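Side-chain contact in putative carbohydrate-active enzyme (Uncultured organism, PDB 5WH8), which probably hydrolyses O-glycosidic bonds, as in cellulose, as the family 5 cellulase domain of a longer multi-modular protein: residues Q301-K304 and R305-Q309. Numbering follows the deposited sequence.
Sequences QYIK and RKLSQ. With EDO (1,2-ethanediol), chain I; EDO (1,2-ethanediol), chain E.
Three donors converge on the carbonyl oxygen of Arg305, whose own N-H is bound to Gln301 O one turn earlier. Ser308 OG approaches to 2.8 Å from Arg305 O, Ser308 N binds the same oxygen, and Gln309 NE2 adds a third bond at 3.1 Å to it. Gln309 NE2 stands above the Arg305 carbonyl plane, 35° out of it, and the glutamine side chain folds back to get there. These bonds show how side chains can supply donors to a carbonyl near the C-terminal end of a helix, here helix 298-307, which follows the last strand of the TIM barrel and lies against strands 268-273 and 32-36.

Upstream, regular i to i+4 bonding joins the turns, as in Leu307 N to Ile303 O (2.9 Å). On the barrel side, Ile303 CG2 meets Leu307 CD1 at 3.9 Å; Ile303 also touches Met34, and Leu307 touches Trp268. With CG beside its backbone N (chi1 -70°), Leu307 also lays that carbon 3.4 Å from Ile303 O.

Another flank pairs a phenol with an aliphatic chain. The first torsion of Lys306 sets CG beside the backbone N and over one face of the Tyr302 ring, toward the rim and 4.2 Å above its plane. A bend at the second torsion (chi2 -62°) then turns the chain beyond CG, carrying CE to within 3.4 Å of Tyr302 OH. Tyr302 OH and Lys306 NZ share one hydrogen-bond partner, OD1 of Asn255 in helix 251-263, while Phe251 stacks with the tyrosine ring. Lys306 NZ also makes a weak bond, 3.2 Å long, to O1 of an ethanediol probably carried over from crystallisation.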
loop_
_atom_site.group_PDB
_atom_site.type_symbol
_atom_site.label_atom_id
_atom_site.label_comp_id
_atom_site.label_asym_id
_atom_site.label_seq_id
_atom_site.Cartn_x
_atom_site.Cartn_y
_atom_site.Cartn_z
ATOM N N GLN A 301 14.086 -13.179 -1.066
ATOM C CA GLN A 301 14.506 -13.868 -2.286
ATOM C C GLN A 301 13.281 -14.321 -3.088
ATOM O O GLN A 301 13.217 -14.143 -4.300
ATOM C CB GLN A 301 15.427 -15.044 -1.923
ATOM C CG GLN A 301 15.880 -15.878 -3.094
ATOM C CD GLN A 301 16.876 -16.946 -2.660
ATOM O OE1 GLN A 301 18.061 -16.908 -3.025
ATOM N NE2 GLN A 301 16.404 -17.893 -1.856
ATOM N N TYR A 302 12.302 -14.878 -2.382
ATOM C CA TYR A 302 11.074 -15.366 -2.993
ATOM C C TYR A 302 10.286 -14.215 -3.616
ATOM O O TYR A 302 9.864 -14.299 -4.771
ATOM C CB TYR A 302 10.230 -16.104 -1.943
ATOM C CG TYR A 302 8.792 -16.401 -2.348
ATOM C CD1 TYR A 302 8.460 -17.575 -2.996
ATOM C CD2 TYR A 302 7.778 -15.518 -2.044
ATOM C CE1 TYR A 302 7.145 -17.855 -3.339
ATOM C CE2 TYR A 302 6.458 -15.779 -2.391
ATOM C CZ TYR A 302 6.154 -16.940 -3.046
ATOM O OH TYR A 302 4.832 -17.154 -3.379
ATOM N N ILE A 303 10.136 -13.113 -2.879
ATOM C CA ILE A 303 9.409 -11.955 -3.393
ATOM C C ILE A 303 10.141 -11.270 -4.551
ATOM O O ILE A 303 9.527 -10.926 -5.557
ATOM C CB ILE A 303 9.126 -10.940 -2.226
ATOM C CG1 ILE A 303 8.247 -11.595 -1.155
ATOM C CG2 ILE A 303 8.531 -9.624 -2.767
ATOM C CD1 ILE A 303 6.809 -11.928 -1.610
ATOM N N LYS A 304 11.453 -11.091 -4.443
ATOM C CA LYS A 304 12.227 -10.519 -5.531
ATOM C C LYS A 304 12.109 -11.356 -6.804
ATOM O O LYS A 304 12.031 -10.813 -7.911
ATOM C CB LYS A 304 13.704 -10.390 -5.103
ATOM C CG LYS A 304 14.537 -9.571 -6.032
ATOM C CD LYS A 304 15.927 -9.279 -5.442
ATOM C CE LYS A 304 16.806 -8.832 -6.557
ATOM N NZ LYS A 304 18.166 -8.535 -6.081
ATOM N N ARG A 305 12.054 -12.677 -6.651
ATOM C CA ARG A 305 11.835 -13.549 -7.799
ATOM C C ARG A 305 10.437 -13.346 -8.421
ATOM O O ARG A 305 10.314 -13.302 -9.654
ATOM C CB ARG A 305 12.045 -15.007 -7.387
ATOM C CG ARG A 305 12.070 -15.977 -8.535
ATOM C CD ARG A 305 12.846 -17.232 -8.164
ATOM N NE ARG A 305 12.830 -18.171 -9.275
ATOM C CZ ARG A 305 13.464 -19.336 -9.286
ATOM N NH1 ARG A 305 14.178 -19.726 -8.235
ATOM N NH2 ARG A 305 13.380 -20.112 -10.360
ATOM N N LYS A 306 9.392 -13.180 -7.596
ATOM C CA LYS A 306 8.050 -12.874 -8.140
ATOM C C LYS A 306 8.019 -11.511 -8.864
ATOM O O LYS A 306 7.376 -11.345 -9.906
ATOM C CB LYS A 306 6.988 -12.864 -7.043
ATOM C CG LYS A 306 6.725 -14.203 -6.333
ATOM C CD LYS A 306 6.204 -15.271 -7.303
ATOM C CE LYS A 306 5.929 -16.591 -6.561
ATOM N NZ LYS A 306 5.873 -17.739 -7.469
ATOM N N LEU A 307 8.704 -10.527 -8.300
ATOM C CA LEU A 307 8.801 -9.200 -8.903
ATOM C C LEU A 307 9.537 -9.182 -10.242
ATOM O O LEU A 307 9.356 -8.246 -11.036
ATOM C CB LEU A 307 9.505 -8.252 -7.934
ATOM C CG LEU A 307 8.747 -7.844 -6.681
ATOM C CD1 LEU A 307 9.673 -7.228 -5.630
ATOM C CD2 LEU A 307 7.608 -6.859 -7.003
ATOM N N SER A 308 10.365 -10.193 -10.499
ATOM C CA SER A 308 11.186 -10.233 -11.701
ATOM C C SER A 308 10.425 -10.758 -12.906
ATOM O O SER A 308 10.956 -10.778 -14.008
ATOM C CB SER A 308 12.432 -11.089 -11.472
ATOM O OG SER A 308 12.132 -12.476 -11.592
ATOM N N GLN A 309 9.182 -11.193 -12.705
ATOM C CA GLN A 309 8.362 -11.682 -13.820
ATOM C C GLN A 309 8.013 -10.530 -14.766
ATOM O O GLN A 309 8.117 -9.353 -14.404
ATOM C CB GLN A 309 7.080 -12.344 -13.304
ATOM C CG GLN A 309 7.310 -13.521 -12.354
ATOM C CD GLN A 309 8.291 -14.558 -12.882
ATOM O OE1 GLN A 309 8.172 -15.046 -14.002
ATOM N NE2 GLN A 309 9.269 -14.905 -12.055
HETATM C C1 EDO I . 2.659 -18.723 -8.386
HETATM O O1 EDO I . 3.644 -19.694 -8.783
HETATM C C2 EDO I . 2.989 -17.252 -8.697
HETATM O O2 EDO I . 3.822 -17.013 -9.852
HETATM C C1 EDO E . 18.539 -16.477 2.128
HETATM O O1 EDO E . 19.706 -17.299 2.243
HETATM C C2 EDO E . 18.728 -15.518 0.962
HETATM O O2 EDO E . 18.977 -16.269 -0.222
#